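Local coordinates for Na-translocating NADH-quinone reductase subunit C NqrC (Shewanella oneidensis, PDB 4XHF), which is the soluble part of a flavoprotein subunit of a membrane-bound respiratory complex and carries flavin mononucleotide (FMN) in an FMN-binding domain, at residues V134-K139 with R229-W234; S143-Y148 with V161-H166; T99-K104 with R113-R118. All coordinates share one frame; numbering follows the deposited sequence.

All three contacts draw on one antiparallel sheet; contact 1 packs helix segment 229-234 against it. Contacts 1 and 2 are joined where strand 129-139 pairs with strand 144-151, Gly138 O lying 2.9 Å from Ile145 N; the centres of the two contacts are about 9 Å apart. Contact 3 reaches the same sheet through strand 113-123, the other neighbour of strand 129-139; its centre is about 13 Å from that of contact 1, and Trp234 CH2 packs 3.8 Å from Arg113 CG. Contacts 2 and 3 are about 18 Å apart between centres. Contact 2 comes nearer to the flavin, with the Ser143 side chain about 7 Å from FMN, whereas Gly138 in contact 1 is about 13 Å from it.

Contact 1: V134-K139 with R229-W234; sequences VPFYGK and RAMEFW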
loop_
_atom_site.group_PDB
_atom_site.type_symbol
_atom_site.label_atom_id
_atom_site.label_comp_id
_atom_site.label_asym_id
_atom_site.label_seq_id
_atom_site.Cartn_x
_atom_site.Cartn_y
_atom_site.Cartn_z
ATOM N N VAL A 134 -0.937 -0.129 -4.302
ATOM C CA VAL A 134 0.511 -0.043 -4.140
ATOM C C VAL A 134 0.930 -0.489 -2.743
ATOM O O VAL A 134 0.199 -0.280 -1.775
ATOM C CB VAL A 134 1.028 1.392 -4.386
ATOM C CG1 VAL A 134 0.659 1.853 -5.780
ATOM C CG2 VAL A 134 0.478 2.360 -3.343
ATOM N N PRO A 135 2.113 -1.110 -2.633
ATOM C CA PRO A 135 2.641 -1.496 -1.324
ATOM C C PRO A 135 3.229 -0.308 -0.575
ATOM O O PRO A 135 3.844 0.565 -1.186
ATOM C CB PRO A 135 3.730 -2.509 -1.674
ATOM C CG PRO A 135 4.210 -2.072 -3.013
ATOM C CD PRO A 135 2.993 -1.555 -3.725
ATOM N N PHE A 136 3.037 -0.280 0.737
ATOM C CA PHE A 136 3.678 0.719 1.572
ATOM C C PHE A 136 4.111 0.052 2.861
ATOM O O PHE A 136 3.506 -0.926 3.300
ATOM C CB PHE A 136 2.738 1.892 1.858
ATOM C CG PHE A 136 1.726 1.609 2.922
ATOM C CD1 PHE A 136 0.697 0.715 2.693
ATOM C CD2 PHE A 136 1.803 2.237 4.149
ATOM C CE1 PHE A 136 -0.238 0.454 3.668
ATOM C CE2 PHE A 136 0.872 1.979 5.130
ATOM C CZ PHE A 136 -0.151 1.086 4.888
ATOM N N TYR A 137 5.179 0.568 3.452
ATOM C CA TYR A 137 5.629 0.082 4.742
ATOM C C TYR A 137 6.524 1.114 5.401
ATOM O O TYR A 137 7.068 1.995 4.738
ATOM C CB TYR A 137 6.360 -1.257 4.602
ATOM C CG TYR A 137 7.658 -1.195 3.831
ATOM C CD1 TYR A 137 7.665 -1.212 2.444
ATOM C CD2 TYR A 137 8.878 -1.137 4.491
ATOM C CE1 TYR A 137 8.850 -1.161 1.735
ATOM C CE2 TYR A 137 10.068 -1.086 3.791
ATOM C CZ TYR A 137 10.049 -1.100 2.415
ATOM O OH TYR A 137 11.234 -1.049 1.718
ATOM N N GLY A 138 6.655 1.008 6.716
ATOM C CA GLY A 138 7.436 1.958 7.481
ATOM C C GLY A 138 7.499 1.545 8.935
ATOM O O GLY A 138 6.690 0.741 9.395
ATOM N N LYS A 139 8.466 2.092 9.661
ATOM C CA LYS A 139 8.619 1.766 11.067
ATOM C C LYS A 139 7.521 2.428 11.885
ATOM O O LYS A 139 7.279 3.630 11.760
ATOM C CB LYS A 139 9.990 2.205 11.582
ATOM C CG LYS A 139 10.313 1.689 12.976
ATOM C CD LYS A 139 11.373 2.537 13.654
ATOM C CE LYS A 139 11.734 1.977 15.019
ATOM N NZ LYS A 139 12.400 0.651 14.922
ATOM N N ARG A 229 3.452 8.385 8.565
ATOM C CA ARG A 229 4.737 8.687 7.946
ATOM C C ARG A 229 5.067 7.697 6.836
ATOM O O ARG A 229 5.749 8.039 5.869
ATOM C CB ARG A 229 5.842 8.688 9.002
ATOM C CG ARG A 229 5.830 9.921 9.889
ATOM C CD ARG A 229 6.913 9.867 10.950
ATOM N NE ARG A 229 6.395 10.231 12.272
ATOM C CZ ARG A 229 6.326 9.413 13.322
ATOM N NH1 ARG A 229 6.751 8.155 13.251
ATOM N NH2 ARG A 229 5.832 9.865 14.466
ATOM N N ALA A 230 4.576 6.470 6.976
ATOM C CA ALA A 230 4.778 5.449 5.957
ATOM C C ALA A 230 4.124 5.877 4.652
ATOM O O ALA A 230 4.733 5.796 3.586
ATOM C CB ALA A 230 4.220 4.116 6.420
ATOM N N MET A 231 2.884 6.342 4.741
ATOM C CA MET A 231 2.172 6.816 3.564
ATOM C C MET A 231 2.779 8.113 3.041
ATOM O O MET A 231 2.830 8.332 1.833
ATOM C CB MET A 231 0.690 7.015 3.879
ATOM C CG MET A 231 -0.074 5.714 4.027
ATOM S SD MET A 231 -1.812 5.988 4.394
ATOM C CE MET A 231 -2.342 4.324 4.789
ATOM N N GLU A 232 3.248 8.965 3.949
ATOM C CA GLU A 232 3.855 10.231 3.558
ATOM C C GLU A 232 5.070 10.008 2.662
ATOM O O GLU A 232 5.299 10.761 1.713
ATOM C CB GLU A 232 4.264 11.039 4.786
ATOM C CG GLU A 232 4.875 12.384 4.439
ATOM C CD GLU A 232 5.299 13.164 5.661
ATOM O OE1 GLU A 232 5.095 12.661 6.784
ATOM O OE2 GLU A 232 5.842 14.277 5.499
ATOM N N PHE A 233 5.852 8.979 2.973
ATOM C CA PHE A 233 7.031 8.658 2.177
ATOM C C PHE A 233 6.664 8.020 0.847
ATOM O O PHE A 233 7.163 8.419 -0.203
ATOM C CB PHE A 233 7.967 7.712 2.929
ATOM C CG PHE A 233 9.130 7.243 2.097
ATOM C CD1 PHE A 233 10.262 8.030 1.967
ATOM C CD2 PHE A 233 9.079 6.033 1.422
ATOM C CE1 PHE A 233 11.327 7.612 1.193
ATOM C CE2 PHE A 233 10.143 5.613 0.645
ATOM C CZ PHE A 233 11.268 6.403 0.531
ATOM N N TRP A 234 5.800 7.014 0.900
ATOM C CA TRP A 234 5.526 6.194 -0.272
ATOM C C TRP A 234 4.612 6.879 -1.275
ATOM O O TRP A 234 4.545 6.469 -2.431
ATOM C CB TRP A 234 4.941 4.854 0.160
ATOM C CG TRP A 234 6.018 3.928 0.610
ATOM C CD1 TRP A 234 6.294 3.539 1.887
ATOM C CD2 TRP A 234 6.998 3.301 -0.223
ATOM N NE1 TRP A 234 7.379 2.696 1.900
ATOM C CE2 TRP A 234 7.829 2.535 0.616
ATOM C CE3 TRP A 234 7.248 3.310 -1.598
ATOM C CZ2 TRP A 234 8.892 1.782 0.123
ATOM C CZ3 TRP A 234 8.301 2.562 -2.085
ATOM C CH2 TRP A 234 9.112 1.809 -1.226
#
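The indole of Trp234 is held on two faces and at its edge. Over one face sit Pro135 O, offset toward the rim, and Phe136 CA, which makes a CH-pi contact 4.1 Å from the centroid of the five-membered ring. Phe233 CD2 of the same helix covers the opposite face, and Tyr137 O meets the edge. Here NE1 donates to Tyr137 O at 2.9 Å, the bond bent to 133° at the hydrogen; the oxygen lies in the ring plane and accepts on a lone pair, so the strand carbonyl satisfies the indole N-H and fixes the rotation of the ring. Although the CB of Tyr137 points away from the helix, its CG sits between the backbone N and the carbonyl carbon (chi1 65°), which brings the ring back against the indole, with CE1 3.4 Å from Trp234 CZ2. The two ring planes meet at 41°, an oblique pair that is neither stacked nor T-shaped.

Phe136 presents its ring edge to the Ala230 methyl, CD2 to CB 3.8 Å. Met231 SD lies 5.3 Å from the centroid of the same ring, an oblique Met-aromatic contact, and Met231 CE packs 3.9 Å from Phe136 CZ. At Gly138 the backbones come closest, its CA 4.6 Å from that of Ala230.

Helix 221-234 thus lies across strand 129-139, its last turns against the sheet. Strand 144-151 flanks that strand, with Val149 touching both Phe136 and Met231 and Tyr146 stacking on Tyr137, while Arg113 of strand 113-123 packs against Phe233 and Trp234.

Contact 2: S143-Y148 with V161-H166; sequences SMIYGY and VVVYEH
Strands 144-151 and 158-165 run antiparallel, with Tyr146 opposite Glu165 and Tyr148 opposite Val162 as hydrogen-bonded pairs, and between them Gly147 opposite Val163, where the backbones pinch until Gly147 CA is 2.9 Å from Val162 O. Tyr164 has its CG wedged between backbone N and carbonyl carbon (chi1 67°), which folds the ring back over the neighbouring strand. One face covers Tyr146 O, and the hydroxyl end abuts Tyr146 CB at 3.5 Å. Against Tyr148 the two rings meet at their margins, neither lying over the other's face, CE2 to CE2 3.3 Å. A water bridges Tyr164 OH and Gly147 O. Tyr164 is the extra residue of a classic beta bulge in this hairpin of the FMN-binding domain: it and Glu165 both face Tyr146, whose O accepts from Tyr164 N at 3.0 Å and only weakly from Glu165 N at 3.4 Å. Glu165 runs alongside Tyr146, its carboxylate turned 31° from the ring and salt-bridged to Arg91, which also makes a cation-pi contact with that ring. On the other side of the sheet Ile145 CG2 presses tightly on Val163 CG1 at 3.5 Å. Near the hairpin's open end Ser143 OG hydrogen-bonds to Glu168 of the FMN pocket.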
loop_
_atom_site.group_PDB
_atom_site.type_symbol
_atom_site.label_atom_id
_atom_site.label_comp_id
_atom_site.label_asym_id
_atom_site.label_seq_id
_atom_site.Cartn_x
_atom_site.Cartn_y
_atom_site.Cartn_z
ATOM N N SER A 143 8.518 -1.612 15.398
ATOM C CA SER A 143 8.644 -2.575 14.313
ATOM C C SER A 143 8.246 -2.009 12.961
ATOM O O SER A 143 7.663 -0.929 12.869
ATOM C CB SER A 143 7.788 -3.805 14.612
ATOM O OG SER A 143 6.414 -3.460 14.621
ATOM N N MET A 144 8.572 -2.760 11.915
ATOM C CA MET A 144 8.151 -2.433 10.563
ATOM C C MET A 144 6.712 -2.880 10.350
ATOM O O MET A 144 6.325 -3.980 10.746
ATOM C CB MET A 144 9.067 -3.100 9.535
ATOM C CG MET A 144 10.522 -2.645 9.585
ATOM S SD MET A 144 10.749 -0.860 9.425
ATOM C CE MET A 144 9.800 -0.539 7.947
ATOM N N ILE A 145 5.929 -2.013 9.719
ATOM C CA ILE A 145 4.535 -2.296 9.414
ATOM C C ILE A 145 4.365 -2.332 7.900
ATOM O O ILE A 145 4.759 -1.396 7.215
ATOM C CB ILE A 145 3.598 -1.238 10.036
ATOM C CG1 ILE A 145 3.804 -1.170 11.556
ATOM C CG2 ILE A 145 2.142 -1.551 9.713
ATOM C CD1 ILE A 145 3.172 0.043 12.216
ATOM N N TYR A 146 3.792 -3.422 7.393
ATOM C CA TYR A 146 3.606 -3.624 5.956
ATOM C C TYR A 146 2.133 -3.676 5.573
ATOM O O TYR A 146 1.315 -4.238 6.298
ATOM C CB TYR A 146 4.276 -4.921 5.509
ATOM C CG TYR A 146 5.774 -4.918 5.641
ATOM C CD1 TYR A 146 6.382 -5.073 6.878
ATOM C CD2 TYR A 146 6.581 -4.776 4.525
ATOM C CE1 TYR A 146 7.753 -5.074 6.999
ATOM C CE2 TYR A 146 7.949 -4.778 4.634
ATOM C CZ TYR A 146 8.533 -4.928 5.871
ATOM O OH TYR A 146 9.905 -4.929 5.976
ATOM N N GLY A 147 1.807 -3.121 4.411
ATOM C CA GLY A 147 0.438 -3.125 3.937
ATOM C C GLY A 147 0.297 -2.680 2.495
ATOM O O GLY A 147 1.286 -2.546 1.773
ATOM N N TYR A 148 -0.949 -2.457 2.085
ATOM C CA TYR A 148 -1.266 -1.979 0.744
ATOM C C TYR A 148 -2.302 -0.861 0.820
ATOM O O TYR A 148 -3.182 -0.883 1.682
ATOM C CB TYR A 148 -1.791 -3.122 -0.136
ATOM C CG TYR A 148 -0.781 -4.215 -0.405
ATOM C CD1 TYR A 148 0.077 -4.148 -1.495
ATOM C CD2 TYR A 148 -0.687 -5.319 0.432
ATOM C CE1 TYR A 148 1.001 -5.147 -1.741
ATOM C CE2 TYR A 148 0.233 -6.323 0.194
ATOM C CZ TYR A 148 1.075 -6.231 -0.894
ATOM O OH TYR A 148 1.994 -7.226 -1.135
ATOM N N VAL A 161 -7.372 0.507 2.611
ATOM C CA VAL A 161 -6.075 0.251 3.219
ATOM C C VAL A 161 -6.079 -1.117 3.888
ATOM O O VAL A 161 -7.018 -1.462 4.607
ATOM C CB VAL A 161 -5.718 1.330 4.253
ATOM C CG1 VAL A 161 -4.399 1.006 4.947
ATOM C CG2 VAL A 161 -5.646 2.690 3.585
ATOM N N VAL A 162 -5.025 -1.888 3.641
ATOM C CA VAL A 162 -4.869 -3.212 4.227
ATOM C C VAL A 162 -3.477 -3.345 4.826
ATOM O O VAL A 162 -2.484 -3.284 4.106
ATOM C CB VAL A 162 -5.083 -4.331 3.180
ATOM C CG1 VAL A 162 -4.840 -5.705 3.794
ATOM C CG2 VAL A 162 -6.483 -4.262 2.598
ATOM N N VAL A 163 -3.410 -3.521 6.141
ATOM C CA VAL A 163 -2.152 -3.817 6.821
ATOM C C VAL A 163 -2.159 -5.299 7.177
ATOM O O VAL A 163 -3.133 -5.796 7.742
ATOM C CB VAL A 163 -1.960 -2.947 8.086
ATOM C CG1 VAL A 163 -0.712 -3.355 8.860
ATOM C CG2 VAL A 163 -1.882 -1.476 7.707
ATOM N N TYR A 164 -1.080 -5.999 6.836
ATOM C CA TYR A 164 -1.037 -7.453 6.974
ATOM C C TYR A 164 0.124 -7.959 7.835
ATOM O O TYR A 164 0.192 -9.149 8.141
ATOM C CB TYR A 164 -0.965 -8.104 5.588
ATOM C CG TYR A 164 0.319 -7.829 4.836
ATOM C CD1 TYR A 164 1.448 -8.612 5.042
ATOM C CD2 TYR A 164 0.401 -6.794 3.914
ATOM C CE1 TYR A 164 2.621 -8.368 4.360
ATOM C CE2 TYR A 164 1.573 -6.544 3.225
ATOM C CZ TYR A 164 2.679 -7.336 3.454
ATOM O OH TYR A 164 3.852 -7.103 2.778
ATOM N N GLU A 165 1.039 -7.071 8.216
ATOM C CA GLU A 165 2.174 -7.473 9.048
ATOM C C GLU A 165 2.673 -6.338 9.933
ATOM O O GLU A 165 2.740 -5.185 9.509
ATOM C CB GLU A 165 3.324 -7.984 8.174
ATOM C CG GLU A 165 4.590 -8.330 8.958
ATOM C CD GLU A 165 5.691 -8.902 8.086
ATOM O OE1 GLU A 165 5.402 -9.302 6.940
ATOM O OE2 GLU A 165 6.851 -8.950 8.546
ATOM N N HIS A 166 3.041 -6.685 11.163
ATOM C CA HIS A 166 3.580 -5.722 12.111
ATOM C C HIS A 166 4.206 -6.449 13.293
ATOM O O HIS A 166 4.070 -7.666 13.428
ATOM C CB HIS A 166 2.486 -4.770 12.600
ATOM C CG HIS A 166 1.543 -5.393 13.579
ATOM N ND1 HIS A 166 1.720 -5.305 14.942
ATOM C CD2 HIS A 166 0.418 -6.126 13.394
ATOM C CE1 HIS A 166 0.745 -5.949 15.556
ATOM N NE2 HIS A 166 -0.059 -6.457 14.639
HETATM O O HOH W 1 3.898 -4.046 1.647
#

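Contact 3: T99-K104 with R113-R118; sequences TSSTPK and RANDAR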
loop_
_atom_site.group_PDB
_atom_site.type_symbol
_atom_site.label_atom_id
_atom_site.label_comp_id
_atom_site.label_asym_id
_atom_site.label_seq_id
_atom_site.Cartn_x
_atom_site.Cartn_y
_atom_site.Cartn_z
ATOM N N THR A 99 20.185 -3.399 -6.426
ATOM C CA THR A 99 18.803 -3.116 -6.799
ATOM C C THR A 99 18.116 -2.278 -5.728
ATOM O O THR A 99 16.896 -2.340 -5.566
ATOM C CB THR A 99 17.995 -4.408 -7.012
ATOM O OG1 THR A 99 18.005 -5.189 -5.811
ATOM C CG2 THR A 99 18.575 -5.229 -8.154
ATOM N N SER A 100 18.906 -1.496 -4.999
ATOM C CA SER A 100 18.380 -0.660 -3.928
ATOM C C SER A 100 19.237 0.582 -3.729
ATOM O O SER A 100 20.341 0.681 -4.266
ATOM C CB SER A 100 18.306 -1.444 -2.617
ATOM O OG SER A 100 19.598 -1.617 -2.059
ATOM N N SER A 101 18.718 1.523 -2.946
ATOM C CA SER A 101 19.433 2.752 -2.624
ATOM C C SER A 101 18.964 3.288 -1.275
ATOM O O SER A 101 17.970 2.817 -0.723
ATOM C CB SER A 101 19.222 3.806 -3.713
ATOM O OG SER A 101 17.905 4.327 -3.677
ATOM N N THR A 102 19.690 4.271 -0.753
ATOM C CA THR A 102 19.342 4.910 0.510
ATOM C C THR A 102 18.511 6.162 0.247
ATOM O O THR A 102 18.934 7.030 -0.518
ATOM C CB THR A 102 20.602 5.288 1.305
ATOM O OG1 THR A 102 21.397 4.117 1.523
ATOM C CG2 THR A 102 20.240 5.905 2.650
ATOM N N PRO A 103 17.324 6.264 0.875
ATOM C CA PRO A 103 16.494 7.450 0.626
ATOM C C PRO A 103 17.165 8.736 1.094
ATOM O O PRO A 103 17.952 8.701 2.040
ATOM C CB PRO A 103 15.224 7.177 1.445
ATOM C CG PRO A 103 15.242 5.725 1.747
ATOM C CD PRO A 103 16.676 5.330 1.814
ATOM N N LYS A 104 16.857 9.855 0.445
ATOM C CA LYS A 104 17.367 11.145 0.890
ATOM C C LYS A 104 16.666 11.558 2.176
ATOM O O LYS A 104 17.310 11.843 3.178
ATOM C CB LYS A 104 17.169 12.218 -0.181
ATOM C CG LYS A 104 17.796 13.559 0.187
ATOM C CD LYS A 104 16.927 14.730 -0.241
ATOM C CE LYS A 104 17.515 16.055 0.217
ATOM N NZ LYS A 104 17.681 16.116 1.697
ATOM N N ARG A 113 15.843 1.461 0.164
ATOM C CA ARG A 113 14.669 1.365 -0.695
ATOM C C ARG A 113 14.994 0.635 -1.993
ATOM O O ARG A 113 15.994 0.930 -2.643
ATOM C CB ARG A 113 14.125 2.760 -1.008
ATOM C CG ARG A 113 12.726 2.764 -1.606
ATOM C CD ARG A 113 12.525 3.939 -2.547
ATOM N NE ARG A 113 13.346 3.814 -3.749
ATOM C CZ ARG A 113 13.444 4.742 -4.695
ATOM N NH1 ARG A 113 12.773 5.882 -4.593
ATOM N NH2 ARG A 113 14.220 4.529 -5.749
ATOM N N ALA A 114 14.142 -0.313 -2.368
ATOM C CA ALA A 114 14.289 -1.010 -3.638
ATOM C C ALA A 114 14.146 -0.027 -4.791
ATOM O O ALA A 114 13.492 1.006 -4.658
ATOM C CB ALA A 114 13.261 -2.121 -3.760
ATOM N N ASN A 115 14.760 -0.347 -5.924
ATOM C CA ASN A 115 14.646 0.495 -7.108
ATOM C C ASN A 115 13.293 0.309 -7.780
ATOM O O ASN A 115 12.726 1.258 -8.323
ATOM C CB ASN A 115 15.770 0.189 -8.098
ATOM C CG ASN A 115 17.135 0.588 -7.573
ATOM O OD1 ASN A 115 17.253 1.463 -6.715
ATOM N ND2 ASN A 115 18.177 -0.050 -8.091
ATOM N N ASP A 116 12.784 -0.920 -7.730
ATOM C CA ASP A 116 11.504 -1.263 -8.342
ATOM C C ASP A 116 10.468 -1.651 -7.295
ATOM O O ASP A 116 10.799 -2.252 -6.273
ATOM C CB ASP A 116 11.667 -2.418 -9.336
ATOM C CG ASP A 116 12.629 -2.094 -10.464
ATOM O OD1 ASP A 116 12.883 -0.896 -10.710
ATOM O OD2 ASP A 116 13.126 -3.041 -11.107
ATOM N N ALA A 117 9.213 -1.307 -7.566
ATOM C CA ALA A 117 8.097 -1.692 -6.713
ATOM C C ALA A 117 7.051 -2.444 -7.528
ATOM O O ALA A 117 6.848 -2.157 -8.708
ATOM C CB ALA A 117 7.483 -0.469 -6.061
ATOM N N ARG A 118 6.401 -3.416 -6.896
ATOM C CA ARG A 118 5.309 -4.139 -7.530
ATOM C C ARG A 118 3.995 -3.440 -7.229
ATOM O O ARG A 118 3.656 -3.234 -6.068
ATOM C CB ARG A 118 5.257 -5.588 -7.051
ATOM C CG ARG A 118 4.054 -6.366 -7.565
ATOM C CD ARG A 118 4.083 -7.794 -7.063
ATOM N NE ARG A 118 4.155 -7.850 -5.607
ATOM C CZ ARG A 118 4.491 -8.932 -4.913
ATOM N NH1 ARG A 118 4.792 -10.062 -5.538
ATOM N NH2 ARG A 118 4.530 -8.883 -3.588
HETATM O O HOH W 2 14.531 -3.377 -6.982
#
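Asn115 lays its amide against the backbone of Thr99 and Ser100, and the orientation of that flat group shapes this end of the contact. With CG set beside its own backbone N (chi1 -67°), the side chain turns back over the peptide between them: ND2 comes 3.2 Å from Thr99 C, while OD1 lies 3.7 Å from Ser100 CA. The backbone N of Asn115 meanwhile donates to Thr99 O at 2.9 Å, coming from above the carbonyl plane and not on a lone pair. The same oxygen also accepts a hydrogen bond from a water that in turn accepts from Asp116 N, giving Thr99 O two donors.

Strand 100-101 and the start of strand 113-123 form a short antiparallel hairpin. Ser100 and Ala114 are a non-hydrogen-bonded pair; Ser101 and Arg113 are a hydrogen-bonded one, with Ser101 N to Arg113 O at 2.8 Å and Arg113 N to Ser101 O at 2.7 Å.

Arg113 leaves the sheet on the Ser101 face. Pro103 meets the root of this side chain, its CG 4.2 Å from Arg113 CB, and the two groups slant across one another. The arginine chain then turns about its CB-CG and CG-CD bonds, NE doubling back (chi3 68°) to donate to the carbonyl of the next residue, Ala114 O, at 3.0 Å. The guanidinium is further secured by a salt bridge from NH2 to Asp75 and a hydrogen bond from NH1 to the backbone oxygen of Glu238. Phe233 of helix 221-234 touches both Pro103 and Arg113, while Ser100 OG is hydrogen-bonded to Asn96 O.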